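Local structure of mevalonate kinase (Staphylococcus aureus, 2X7I) at residues N288-V293 / A299-E304. The protein probably phosphorylates mevalonate with ATP to give 5-phosphomevalonate in the mevalonate route to isoprenoids, as a member of the GHMP kinase family. Residues are numbered along the deposited sequence; the frame is centred on the assembly and turned at random.
Sequences NIVKAV and AHTWIE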
loop_
_atom_site.group_PDB
_atom_site.type_symbol
_atom_site.label_atom_id
_atom_site.label_comp_id
_atom_site.label_asym_id
_atom_site.label_seq_id
_atom_site.Cartn_x
_atom_site.Cartn_y
_atom_site.Cartn_z
ATOM N N ASN A 288 20.654 3.863 7.219
ATOM C CA ASN A 288 21.229 5.202 7.341
ATOM C C ASN A 288 20.287 6.273 6.794
ATOM O O ASN A 288 20.161 7.350 7.373
ATOM C CB ASN A 288 22.577 5.280 6.615
ATOM C CG ASN A 288 23.635 4.397 7.244
ATOM O OD1 ASN A 288 23.423 3.803 8.304
ATOM N ND2 ASN A 288 24.782 4.296 6.585
ATOM N N ILE A 289 19.634 5.971 5.676
ATOM C CA ILE A 289 18.645 6.874 5.091
ATOM C C ILE A 289 17.494 7.090 6.063
ATOM O O ILE A 289 17.070 8.221 6.276
ATOM C CB ILE A 289 18.094 6.336 3.750
ATOM C CG1 ILE A 289 19.151 6.464 2.650
ATOM C CG2 ILE A 289 16.824 7.083 3.338
ATOM C CD1 ILE A 289 18.877 5.592 1.440
ATOM N N VAL A 290 17.007 6.001 6.655
ATOM C CA VAL A 290 15.891 6.060 7.593
ATOM C C VAL A 290 16.214 7.015 8.730
ATOM O O VAL A 290 15.462 7.947 8.983
ATOM C CB VAL A 290 15.533 4.658 8.160
ATOM C CG1 VAL A 290 14.707 4.772 9.436
ATOM C CG2 VAL A 290 14.785 3.843 7.107
ATOM N N LYS A 291 17.346 6.804 9.396
ATOM C CA LYS A 291 17.693 7.633 10.535
ATOM C C LYS A 291 17.836 9.108 10.153
ATOM O O LYS A 291 17.300 9.974 10.846
ATOM C CB LYS A 291 18.958 7.126 11.229
ATOM C CG LYS A 291 18.811 5.770 11.955
ATOM C CD LYS A 291 17.607 5.697 12.931
ATOM C CE LYS A 291 17.981 5.110 14.309
ATOM N NZ LYS A 291 19.067 4.075 14.302
ATOM N N ALA A 292 18.531 9.390 9.054
ATOM C CA ALA A 292 18.725 10.773 8.607
ATOM C C ALA A 292 17.409 11.470 8.250
ATOM O O ALA A 292 17.250 12.666 8.509
ATOM C CB ALA A 292 19.677 10.818 7.423
ATOM N N VAL A 293 16.474 10.724 7.656
ATOM C CA VAL A 293 15.197 11.284 7.211
ATOM C C VAL A 293 14.205 11.462 8.367
ATOM O O VAL A 293 13.416 12.403 8.367
ATOM C CB VAL A 293 14.556 10.430 6.065
ATOM C CG1 VAL A 293 13.972 9.138 6.595
ATOM C CG2 VAL A 293 13.490 11.214 5.375
ATOM N N ALA A 299 7.810 11.656 9.165
ATOM C CA ALA A 299 6.927 11.211 10.248
ATOM C C ALA A 299 7.019 9.703 10.488
ATOM O O ALA A 299 7.083 9.266 11.635
ATOM C CB ALA A 299 5.479 11.631 9.978
ATOM N N HIS A 300 7.025 8.918 9.416
ATOM C CA HIS A 300 7.081 7.450 9.516
ATOM C C HIS A 300 7.868 6.883 8.339
ATOM O O HIS A 300 7.841 7.443 7.246
ATOM C CB HIS A 300 5.673 6.831 9.528
ATOM C CG HIS A 300 4.704 7.522 10.441
ATOM N ND1 HIS A 300 4.643 7.275 11.795
ATOM C CD2 HIS A 300 3.755 8.456 10.187
ATOM C CE1 HIS A 300 3.698 8.026 12.337
ATOM N NE2 HIS A 300 3.140 8.749 11.382
ATOM N N THR A 301 8.569 5.778 8.567
ATOM C CA THR A 301 9.358 5.138 7.518
ATOM C C THR A 301 9.258 3.616 7.540
ATOM O O THR A 301 8.903 3.030 8.549
ATOM C CB THR A 301 10.850 5.542 7.596
ATOM O OG1 THR A 301 11.376 5.192 8.882
ATOM C CG2 THR A 301 11.014 7.050 7.359
ATOM N N TRP A 302 9.542 2.998 6.396
ATOM C CA TRP A 302 9.639 1.536 6.275
ATOM C C TRP A 302 10.780 1.162 5.331
ATOM O O TRP A 302 11.085 1.897 4.390
ATOM C CB TRP A 302 8.352 0.934 5.697
ATOM C CG TRP A 302 7.083 1.200 6.454
ATOM C CD1 TRP A 302 6.484 0.382 7.355
ATOM C CD2 TRP A 302 6.237 2.349 6.331
ATOM N NE1 TRP A 302 5.316 0.951 7.816
ATOM C CE2 TRP A 302 5.144 2.161 7.203
ATOM C CE3 TRP A 302 6.303 3.523 5.575
ATOM C CZ2 TRP A 302 4.125 3.101 7.340
ATOM C CZ3 TRP A 302 5.289 4.454 5.707
ATOM C CH2 TRP A 302 4.211 4.240 6.580
ATOM N N ILE A 303 11.389 0.009 5.569
ATOM C CA ILE A 303 12.385 -0.527 4.667
ATOM C C ILE A 303 11.801 -1.752 3.979
ATOM O O ILE A 303 11.401 -2.710 4.637
ATOM C CB ILE A 303 13.696 -0.893 5.398
ATOM C CG1 ILE A 303 14.380 0.370 5.933
ATOM C CG2 ILE A 303 14.636 -1.633 4.455
ATOM C CD1 ILE A 303 15.574 0.097 6.830
ATOM N N GLU A 304 11.740 -1.695 2.651
ATOM C CA GLU A 304 11.246 -2.791 1.836
ATOM C C GLU A 304 12.415 -3.470 1.122
ATOM O O GLU A 304 13.119 -2.834 0.331
ATOM C CB GLU A 304 10.249 -2.248 0.809
ATOM C CG GLU A 304 9.534 -3.311 -0.041
ATOM C CD GLU A 304 8.467 -4.087 0.719
ATOM O OE1 GLU A 304 8.060 -3.651 1.821
ATOM O OE2 GLU A 304 8.026 -5.136 0.200
#
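The helix-turn-strand unit that closes the C-terminal domain of this GHMP kinase brings Val290 and Val293 of helix 283-295 against Thr301 and Ile303 of the edge strand 300-305. The short helix and strand axes run antiparallel (176°) about 9.2 Å apart, with Val290 level with Thr301. Val290 divides its two methyls between two strand residues. Its CG1, turned anti to the backbone N (chi1 162°), lies 3.4 Å from Thr301 OG1, a van der Waals touch. Its CG2 sits 3.7 Å from Ile303 CG1 and 3.8 Å from Ile303 CD1; the isoleucine also packs on Leu283, Ala286 and Lys287 of the same helix. One turn on, Val293 and Thr301 meet methyl to methyl, CG1 to CG2 at 3.7 Å. Thr301 thus splits its branches: CG2 faces Val293, while OG1 hydrogen-bonds to Glu294 OE1, giving the hydroxyl a polar partner beside an otherwise apolar seam. No hydrogen bond joins the two segments; strand 300-305 is instead tied through its backbone to strand 175-180, and Trp302 turns to the other side of the sheet, edge-to-face with Phe34. Helix 283-295 packs on one face of the four-stranded antiparallel sheet and leads back into its edge strand, the last alpha-beta unit of the ferredoxin-like GHMP kinase C-terminal domain.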